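Local structure of endo-pectate lyase (Erwinia chrysanthemi, 3B4N) at residues K43-P57 with L82-N94. The protein probably cleaves polygalacturonate and methyl-esterified pectins by calcium-dependent elimination, acting within the chain as an endo-lyase. Residues are numbered along the deposited sequence; the frame is centred on the assembly and turned at random.
Sequences KVARQEVYRGTTSNP and LNYWYWVDVVSEN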
ATOM      1  N   LYS A  43       5.404  18.273  12.141  1.00 17.95           N
ATOM      2  CA  LYS A  43       4.260  18.713  12.929  1.00 16.43           C
ATOM      3  C   LYS A  43       3.099  19.115  12.028  1.00 15.02           C
ATOM      4  O   LYS A  43       2.675  20.265  12.005  1.00 14.70           O
ATOM      5  CB  LYS A  43       4.671  19.872  13.845  1.00 17.76           C
ATOM      6  CG  LYS A  43       5.649  19.429  14.933  1.00 19.84           C
ATOM      7  CD  LYS A  43       6.131  20.565  15.823  1.00 24.16           C
ATOM      8  CE  LYS A  43       7.304  21.304  15.194  1.00 27.82           C
ATOM      9  NZ  LYS A  43       7.992  22.197  16.178  1.00 30.94           N
ATOM     10  N   VAL A  44       2.575  18.146  11.289  1.00 13.37           N
ATOM     11  CA  VAL A  44       1.466  18.426  10.388  1.00 11.53           C
ATOM     12  C   VAL A  44       0.168  18.650  11.156  1.00 12.01           C
ATOM     13  O   VAL A  44      -0.161  17.883  12.065  1.00 13.70           O
ATOM     14  CB  VAL A  44       1.251  17.270   9.395  1.00 11.48           C
ATOM     15  CG1 VAL A  44       0.090  17.603   8.460  1.00 11.15           C
ATOM     16  CG2 VAL A  44       2.523  17.024   8.593  1.00 13.36           C
ATOM     17  N   ALA A  45      -0.559  19.704  10.785  1.00 12.01           N
ATOM     18  CA  ALA A  45      -1.839  20.036  11.409  1.00 11.51           C
ATOM     19  C   ALA A  45      -2.971  19.634  10.461  1.00 11.96           C
ATOM     20  O   ALA A  45      -3.952  19.022  10.874  1.00 12.66           O
ATOM     21  CB  ALA A  45      -1.908  21.517  11.709  1.00 12.22           C
ATOM     22  N   ARG A  46      -2.825  19.993   9.190  1.00  9.92           N
ATOM     23  CA  ARG A  46      -3.815  19.647   8.174  1.00 10.84           C
ATOM     24  C   ARG A  46      -3.122  19.598   6.832  1.00  9.53           C
ATOM     25  O   ARG A  46      -1.976  20.034   6.696  1.00 10.16           O
ATOM     26  CB  ARG A  46      -4.945  20.684   8.109  1.00 10.56           C
ATOM     27  CG  ARG A  46      -4.478  22.070   7.671  1.00 10.77           C
ATOM     28  CD  ARG A  46      -5.603  22.909   7.077  1.00 11.61           C
ATOM     29  NE  ARG A  46      -6.702  23.092   8.018  1.00 12.27           N
ATOM     30  CZ  ARG A  46      -7.788  23.813   7.758  1.00 11.58           C
ATOM     31  NH1 ARG A  46      -7.919  24.420   6.587  1.00 13.28           N
ATOM     32  NH2 ARG A  46      -8.740  23.920   8.675  1.00 11.23           N
ATOM     33  N   GLN A  47      -3.826  19.066   5.840  1.00 10.64           N
ATOM     34  CA  GLN A  47      -3.276  18.972   4.495  1.00  9.01           C
ATOM     35  C   GLN A  47      -4.372  19.398   3.537  1.00 10.23           C
ATOM     36  O   GLN A  47      -5.502  18.937   3.641  1.00 12.85           O
ATOM     37  CB  GLN A  47      -2.813  17.541   4.217  1.00  8.70           C
ATOM     38  CG  GLN A  47      -1.769  17.090   5.230  1.00  8.71           C
ATOM     39  CD  GLN A  47      -1.403  15.640   5.067  1.00  8.14           C
ATOM     40  OE1 GLN A  47      -2.184  14.744   5.415  1.00 11.87           O
ATOM     41  NE2 GLN A  47      -0.215  15.394   4.529  1.00  6.92           N
ATOM     42  N   GLU A  48      -4.037  20.286   2.611  1.00  9.43           N
ATOM     43  CA  GLU A  48      -5.033  20.794   1.685  1.00 10.54           C
ATOM     44  C   GLU A  48      -4.723  20.406   0.260  1.00  9.49           C
ATOM     45  O   GLU A  48      -3.580  20.486  -0.184  1.00 10.44           O
ATOM     46  CB  GLU A  48      -5.104  22.313   1.800  1.00 10.23           C
ATOM     47  CG  GLU A  48      -5.330  22.802   3.225  1.00 12.33           C
ATOM     48  CD  GLU A  48      -5.446  24.305   3.308  1.00 15.17           C
ATOM     49  OE1 GLU A  48      -4.683  25.001   2.605  1.00 18.44           O
ATOM     50  OE2 GLU A  48      -6.291  24.787   4.088  1.00 17.84           O
ATOM     51  N   VAL A  49      -5.748  19.979  -0.463  1.00  9.47           N
ATOM     52  CA  VAL A  49      -5.563  19.591  -1.853  1.00  9.14           C
ATOM     53  C   VAL A  49      -6.071  20.723  -2.730  1.00  9.35           C
ATOM     54  O   VAL A  49      -7.172  21.224  -2.526  1.00  9.74           O
ATOM     55  CB  VAL A  49      -6.350  18.309  -2.203  1.00 10.08           C
ATOM     56  CG1 VAL A  49      -6.029  17.871  -3.629  1.00  9.21           C
ATOM     57  CG2 VAL A  49      -6.010  17.203  -1.213  1.00 11.56           C
ATOM     58  N   TYR A  50      -5.249  21.123  -3.695  1.00  8.72           N
ATOM     59  CA  TYR A  50      -5.596  22.187  -4.634  1.00  8.96           C
ATOM     60  C   TYR A  50      -5.644  21.618  -6.045  1.00  9.97           C
ATOM     61  O   TYR A  50      -4.900  20.698  -6.390  1.00 10.22           O
ATOM     62  CB  TYR A  50      -4.565  23.312  -4.560  1.00  9.07           C
ATOM     63  CG  TYR A  50      -4.675  24.115  -3.294  1.00 10.06           C
ATOM     64  CD1 TYR A  50      -5.463  25.267  -3.248  1.00  9.90           C
ATOM     65  CD2 TYR A  50      -4.047  23.693  -2.123  1.00 10.66           C
ATOM     66  CE1 TYR A  50      -5.630  25.978  -2.070  1.00  9.85           C
ATOM     67  CE2 TYR A  50      -4.206  24.399  -0.931  1.00 10.56           C
ATOM     68  CZ  TYR A  50      -5.001  25.538  -0.915  1.00 10.52           C
ATOM     69  OH  TYR A  50      -5.191  26.225   0.264  1.00 13.33           O
ATOM     70  N   ARG A  51      -6.518  22.182  -6.868  1.00  8.79           N
ATOM     71  CA  ARG A  51      -6.677  21.721  -8.239  1.00  9.02           C
ATOM     72  C   ARG A  51      -6.969  22.894  -9.165  1.00  9.14           C
ATOM     73  O   ARG A  51      -7.542  23.895  -8.744  1.00 10.43           O
ATOM     74  CB  ARG A  51      -7.839  20.728  -8.315  1.00 10.78           C
ATOM     75  CG  ARG A  51      -7.986  20.019  -9.658  1.00 10.40           C
ATOM     76  CD  ARG A  51      -9.246  19.162  -9.680  1.00 12.41           C
ATOM     77  NE  ARG A  51     -10.440  19.991  -9.819  1.00 13.09           N
ATOM     78  CZ  ARG A  51     -11.677  19.580  -9.573  1.00 17.45           C
ATOM     79  NH1 ARG A  51     -11.900  18.334  -9.171  1.00 17.97           N
ATOM     80  NH2 ARG A  51     -12.692  20.423  -9.712  1.00 19.32           N
ATOM     81  N   GLY A  52      -6.563  22.748 -10.421  1.00 10.11           N
ATOM     82  CA  GLY A  52      -6.827  23.769 -11.418  1.00 10.43           C
ATOM     83  C   GLY A  52      -6.945  23.110 -12.778  1.00 11.18           C
ATOM     84  O   GLY A  52      -6.543  21.961 -12.942  1.00 11.66           O
ATOM     85  N   THR A  53      -7.516  23.818 -13.751  1.00 12.31           N
ATOM     86  CA  THR A  53      -7.632  23.265 -15.096  1.00 13.54           C
ATOM     87  C   THR A  53      -6.485  23.751 -15.974  1.00 14.29           C
ATOM     88  O   THR A  53      -6.430  23.436 -17.167  1.00 15.07           O
ATOM     89  CB  THR A  53      -8.981  23.615 -15.761  1.00 13.92           C
ATOM     90  OG1 THR A  53      -9.199  25.027 -15.686  1.00 17.20           O
ATOM     91  CG2 THR A  53     -10.123  22.876 -15.080  1.00 16.18           C
ATOM     92  N   THR A  54      -5.576  24.523 -15.378  1.00 14.61           N
ATOM     93  CA  THR A  54      -4.384  25.000 -16.074  1.00 14.51           C
ATOM     94  C   THR A  54      -3.199  24.804 -15.132  1.00 13.60           C
ATOM     95  O   THR A  54      -3.375  24.540 -13.940  1.00 13.55           O
ATOM     96  CB  THR A  54      -4.460  26.496 -16.490  1.00 15.28           C
ATOM     97  OG1 THR A  54      -4.224  27.337 -15.357  1.00 16.95           O
ATOM     98  CG2 THR A  54      -5.823  26.811 -17.094  1.00 15.45           C
ATOM     99  N   SER A  55      -1.992  24.926 -15.671  1.00 13.76           N
ATOM    100  CA  SER A  55      -0.777  24.726 -14.887  1.00 13.76           C
ATOM    101  C   SER A  55      -0.399  25.886 -13.965  1.00 13.90           C
ATOM    102  O   SER A  55       0.544  25.774 -13.172  1.00 14.29           O
ATOM    103  CB  SER A  55       0.392  24.445 -15.832  1.00 15.68           C
ATOM    104  OG  SER A  55       0.663  25.583 -16.642  1.00 17.67           O
ATOM    105  N   ASN A  56      -1.126  26.994 -14.061  1.00 12.83           N
ATOM    106  CA  ASN A  56      -0.831  28.175 -13.249  1.00 12.99           C
ATOM    107  C   ASN A  56      -1.178  27.962 -11.782  1.00 12.09           C
ATOM    108  O   ASN A  56      -2.351  27.915 -11.413  1.00 12.52           O
ATOM    109  CB  ASN A  56      -1.596  29.389 -13.805  1.00 12.17           C
ATOM    110  CG  ASN A  56      -1.163  30.711 -13.176  1.00 12.93           C
ATOM    111  OD1 ASN A  56      -1.573  31.786 -13.626  1.00 15.94           O
ATOM    112  ND2 ASN A  56      -0.339  30.642 -12.141  1.00 11.76           N
ATOM    113  N   PRO A  57      -0.155  27.847 -10.918  1.00 11.48           N
ATOM    114  CA  PRO A  57      -0.433  27.636  -9.495  1.00 12.48           C
ATOM    115  C   PRO A  57      -1.227  28.773  -8.866  1.00 12.34           C
ATOM    116  O   PRO A  57      -1.979  28.572  -7.915  1.00 12.95           O
ATOM    117  CB  PRO A  57       0.959  27.489  -8.883  1.00 11.64           C
ATOM    118  CG  PRO A  57       1.819  28.362  -9.789  1.00 11.86           C
ATOM    119  CD  PRO A  57       1.291  28.014 -11.167  1.00 11.05           C
ATOM    120  N   LEU A  82     -11.502  17.899 -19.857  1.00 19.47           N
ATOM    121  CA  LEU A  82     -10.522  18.823 -19.305  1.00 19.05           C
ATOM    122  C   LEU A  82      -9.318  18.122 -18.705  1.00 18.00           C
ATOM    123  O   LEU A  82      -9.375  16.940 -18.357  1.00 18.30           O
ATOM    124  CB  LEU A  82     -11.174  19.682 -18.217  1.00 18.92           C
ATOM    125  CG  LEU A  82     -12.264  20.652 -18.676  1.00 19.70           C
ATOM    126  CD1 LEU A  82     -13.013  21.209 -17.477  1.00 21.66           C
ATOM    127  CD2 LEU A  82     -11.625  21.772 -19.475  1.00 20.93           C
ATOM    128  N   ASN A  83      -8.221  18.864 -18.599  1.00 17.00           N
ATOM    129  CA  ASN A  83      -7.010  18.354 -17.974  1.00 15.13           C
ATOM    130  C   ASN A  83      -6.936  19.052 -16.627  1.00 14.31           C
ATOM    131  O   ASN A  83      -7.412  20.180 -16.478  1.00 14.39           O
ATOM    132  CB  ASN A  83      -5.779  18.695 -18.812  1.00 17.86           C
ATOM    133  CG  ASN A  83      -5.562  17.715 -19.945  1.00 22.17           C
ATOM    134  OD1 ASN A  83      -5.373  18.108 -21.092  1.00 25.06           O
ATOM    135  ND2 ASN A  83      -5.580  16.426 -19.622  1.00 24.22           N
ATOM    136  N   TYR A  84      -6.357  18.377 -15.640  1.00 12.75           N
ATOM    137  CA  TYR A  84      -6.246  18.960 -14.310  1.00 13.28           C
ATOM    138  C   TYR A  84      -4.836  18.923 -13.758  1.00 12.55           C
ATOM    139  O   TYR A  84      -4.037  18.049 -14.095  1.00 12.95           O
ATOM    140  CB  TYR A  84      -7.170  18.234 -13.327  1.00 13.49           C
ATOM    141  CG  TYR A  84      -8.628  18.340 -13.689  1.00 14.52           C
ATOM    142  CD1 TYR A  84      -9.206  17.448 -14.585  1.00 16.01           C
ATOM    143  CD2 TYR A  84      -9.423  19.352 -13.156  1.00 15.41           C
ATOM    144  CE1 TYR A  84     -10.546  17.560 -14.940  1.00 18.24           C
ATOM    145  CE2 TYR A  84     -10.766  19.475 -13.509  1.00 15.94           C
ATOM    146  CZ  TYR A  84     -11.315  18.573 -14.399  1.00 18.92           C
ATOM    147  OH  TYR A  84     -12.640  18.680 -14.745  1.00 19.46           O
ATOM    148  N   TRP A  85      -4.546  19.904 -12.912  1.00 10.80           N
ATOM    149  CA  TRP A  85      -3.272  20.005 -12.215  1.00 11.25           C
ATOM    150  C   TRP A  85      -3.637  19.986 -10.738  1.00 10.44           C
ATOM    151  O   TRP A  85      -4.640  20.592 -10.317  1.00  9.61           O
ATOM    152  CB  TRP A  85      -2.548  21.315 -12.540  1.00 10.18           C
ATOM    153  CG  TRP A  85      -1.771  21.279 -13.812  1.00 11.66           C
ATOM    154  CD1 TRP A  85      -0.420  21.145 -13.946  1.00 13.66           C
ATOM    155  CD2 TRP A  85      -2.306  21.333 -15.135  1.00 12.84           C
ATOM    156  NE1 TRP A  85      -0.078  21.109 -15.276  1.00 13.69           N
ATOM    157  CE2 TRP A  85      -1.217  21.222 -16.029  1.00 13.58           C
ATOM    158  CE3 TRP A  85      -3.600  21.465 -15.652  1.00 13.66           C
ATOM    159  CZ2 TRP A  85      -1.383  21.236 -17.417  1.00 15.43           C
ATOM    160  CZ3 TRP A  85      -3.768  21.480 -17.036  1.00 14.46           C
ATOM    161  CH2 TRP A  85      -2.658  21.366 -17.901  1.00 15.42           C
ATOM    162  N   TYR A  86      -2.830  19.273  -9.961  1.00  9.01           N
ATOM    163  CA  TYR A  86      -3.028  19.159  -8.524  1.00  9.05           C
ATOM    164  C   TYR A  86      -1.771  19.510  -7.749  1.00  8.50           C
ATOM    165  O   TYR A  86      -0.660  19.332  -8.228  1.00  8.90           O
ATOM    166  CB  TYR A  86      -3.391  17.723  -8.147  1.00  9.14           C
ATOM    167  CG  TYR A  86      -4.707  17.220  -8.675  1.00  8.50           C
ATOM    168  CD1 TYR A  86      -5.879  17.359  -7.933  1.00  8.37           C
ATOM    169  CD2 TYR A  86      -4.769  16.554  -9.894  1.00 11.12           C
ATOM    170  CE1 TYR A  86      -7.091  16.828  -8.399  1.00 10.01           C
ATOM    171  CE2 TYR A  86      -5.959  16.028 -10.366  1.00 10.76           C
ATOM    172  CZ  TYR A  86      -7.112  16.165  -9.618  1.00  9.47           C
ATOM    173  OH  TYR A  86      -8.291  15.641 -10.086  1.00 12.00           O
ATOM    174  N   TRP A  87      -1.983  20.013  -6.538  1.00  8.47           N
ATOM    175  CA  TRP A  87      -0.909  20.338  -5.597  1.00  9.13           C
ATOM    176  C   TRP A  87      -1.447  19.959  -4.226  1.00  9.06           C
ATOM    177  O   TRP A  87      -2.650  20.021  -3.981  1.00  9.02           O
ATOM    178  CB  TRP A  87      -0.613  21.839  -5.524  1.00  9.35           C
ATOM    179  CG  TRP A  87       0.003  22.453  -6.722  1.00 10.26           C
ATOM    180  CD1 TRP A  87       1.326  22.731  -6.918  1.00  9.68           C
ATOM    181  CD2 TRP A  87      -0.684  22.922  -7.881  1.00 10.94           C
ATOM    182  NE1 TRP A  87       1.502  23.354  -8.128  1.00 12.27           N
ATOM    183  CE2 TRP A  87       0.283  23.485  -8.741  1.00 10.89           C
ATOM    184  CE3 TRP A  87      -2.030  22.921  -8.279  1.00 11.42           C
ATOM    185  CZ2 TRP A  87      -0.051  24.047  -9.976  1.00 11.77           C
ATOM    186  CZ3 TRP A  87      -2.365  23.482  -9.511  1.00 10.34           C
ATOM    187  CH2 TRP A  87      -1.375  24.036 -10.343  1.00 11.59           C
ATOM    188  N   VAL A  88      -0.556  19.563  -3.329  1.00  8.20           N
ATOM    189  CA  VAL A  88      -0.947  19.264  -1.961  1.00  9.48           C
ATOM    190  C   VAL A  88      -0.117  20.181  -1.067  1.00  8.98           C
ATOM    191  O   VAL A  88       1.107  20.274  -1.199  1.00  9.77           O
ATOM    192  CB  VAL A  88      -0.703  17.788  -1.583  1.00  9.83           C
ATOM    193  CG1 VAL A  88      -0.820  17.610  -0.067  1.00 11.66           C
ATOM    194  CG2 VAL A  88      -1.730  16.907  -2.282  1.00 11.61           C
ATOM    195  N   ASP A  89      -0.812  20.890  -0.191  1.00  9.19           N
ATOM    196  CA  ASP A  89      -0.206  21.819   0.747  1.00 11.39           C
ATOM    197  C   ASP A  89      -0.242  21.183   2.135  1.00 10.51           C
ATOM    198  O   ASP A  89      -1.309  20.989   2.709  1.00 11.48           O
ATOM    199  CB  ASP A  89      -1.013  23.122   0.749  1.00 12.63           C
ATOM    200  CG  ASP A  89      -0.398  24.214   1.607  1.00 16.85           C
ATOM    201  OD1 ASP A  89      -1.007  25.309   1.663  1.00 18.80           O
ATOM    202  OD2 ASP A  89       0.670  23.996   2.217  1.00 17.27           O
ATOM    203  N   VAL A  90       0.930  20.839   2.656  1.00 11.24           N
ATOM    204  CA  VAL A  90       1.030  20.259   3.991  1.00 11.09           C
ATOM    205  C   VAL A  90       1.220  21.459   4.925  1.00 11.19           C
ATOM    206  O   VAL A  90       2.195  22.205   4.815  1.00 11.86           O
ATOM    207  CB  VAL A  90       2.215  19.274   4.066  1.00 10.30           C
ATOM    208  CG1 VAL A  90       2.408  18.788   5.491  1.00 12.00           C
ATOM    209  CG2 VAL A  90       1.950  18.098   3.141  1.00 11.33           C
ATOM    210  N   VAL A  91       0.256  21.657   5.821  1.00 10.12           N
ATOM    211  CA  VAL A  91       0.273  22.792   6.739  1.00 11.17           C
ATOM    212  C   VAL A  91       0.711  22.368   8.127  1.00 10.40           C
ATOM    213  O   VAL A  91       0.118  21.479   8.729  1.00 10.16           O
ATOM    214  CB  VAL A  91      -1.128  23.435   6.823  1.00 11.18           C
ATOM    215  CG1 VAL A  91      -1.084  24.665   7.718  1.00 11.13           C
ATOM    216  CG2 VAL A  91      -1.623  23.797   5.427  1.00 13.45           C
ATOM    217  N   SER A  92       1.756  23.013   8.634  1.00 12.20           N
ATOM    218  CA  SER A  92       2.264  22.683   9.954  1.00 12.71           C
ATOM    219  C   SER A  92       1.461  23.387  11.038  1.00 14.98           C
ATOM    220  O   SER A  92       0.648  24.269  10.756  1.00 14.94           O
ATOM    221  CB  SER A  92       3.730  23.108  10.082  1.00 13.69           C
ATOM    222  OG  SER A  92       3.819  24.517  10.258  1.00 14.74           O
ATOM    223  N   GLU A  93       1.698  22.992  12.281  1.00 15.34           N
ATOM    224  CA  GLU A  93       1.019  23.608  13.409  1.00 16.55           C
ATOM    225  C   GLU A  93       1.381  25.089  13.477  1.00 18.09           C
ATOM    226  O   GLU A  93       0.614  25.896  14.020  1.00 17.81           O
ATOM    227  CB  GLU A  93       1.430  22.908  14.696  1.00 16.95           C
ATOM    228  CG  GLU A  93       0.911  21.492  14.796  1.00 17.89           C
ATOM    229  CD  GLU A  93       1.374  20.799  16.052  1.00 17.57           C
ATOM    230  OE1 GLU A  93       0.974  19.641  16.267  1.00 17.66           O
ATOM    231  OE2 GLU A  93       2.138  21.423  16.820  1.00 19.29           O
ATOM    232  N   ASN A  94       2.529  25.445  12.903  1.00 18.57           N
ATOM    233  CA  ASN A  94       2.992  26.831  12.898  1.00 19.68           C
ATOM    234  C   ASN A  94       2.893  27.584  11.568  1.00 20.41           C
ATOM    235  O   ASN A  94       3.808  28.328  11.194  1.00 21.51           O
ATOM    236  CB  ASN A  94       4.428  26.905  13.413  1.00 19.11           C
ATOM    237  CG  ASN A  94       4.530  26.565  14.883  1.00 21.71           C
ATOM    238  OD1 ASN A  94       4.743  25.411  15.254  1.00 22.83           O
ATOM    239  ND2 ASN A  94       4.358  27.570  15.734  1.00 23.05           N
TER
HETATM  240  O   HOH W   1      -0.929  18.395  14.641  1.00 24.44           O
HETATM  241  O   HOH W   2      -7.905  21.784 -19.112  1.00 19.84           O
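One face of the Trp-85 indole carries the backbone of the turn that follows strand 44-52: Ser-55 CA sits 3.5 Å from the centroid of the five-membered ring, almost exactly on its normal, a CH-pi contact, while Thr-54 C lies over the six-membered side and Gly-52 O meets the edge. Trp-87 takes the same turn differently, with Ser-55 O in its plane at the edge and Pro-57 CB 3.7 Å from its CZ2. With Arg-51 and Tyr-86, the aliphatic stem does the touching: Arg-51 CG is 4.0 Å from the centroid of the Tyr-86 ring, over one face, and Arg-51 CD reaches 3.5 Å from Tyr-84 CD2. Arg-51 CG stands anti to the backbone N (chi1 -172°), and the bend at chi3 turns the guanidinium so that one of its faces lies against Tyr-84 CE2; its NH1 forms a salt bridge with Asp-75.

The antiparallel ladder separates the indoles from Arg-51 and Tyr-86 at one end and runs on from Gly-52/Trp-85 to Arg-46/Val-91; its straightest link is Asp-89 N to Glu-48 O (2.8 Å, 177°). A classic beta bulge then shifts the register by one: Ala-45 N binds Val-91 O at 2.8 Å, Arg-46 N adds a weak bond to the same oxygen, and Val-44 pairs with Ser-92 beyond. These are the two central strands of the four-stranded antiparallel sheet in the N-terminal part of the protein, flanked by 61-66 and 97-104, away from the metal sites of the parallel beta-helix.

Glu-48 OE1 comes within 3.8 Å of Asp-89 OD1, a like-charge pair. Tyr-50 OH donates to that OE1 from above the carboxylate plane, whereas Arg-46 NH1 and Arg-62 form salt bridges to OE2. Such partners probably offset the repulsion and favour a charged Glu-48.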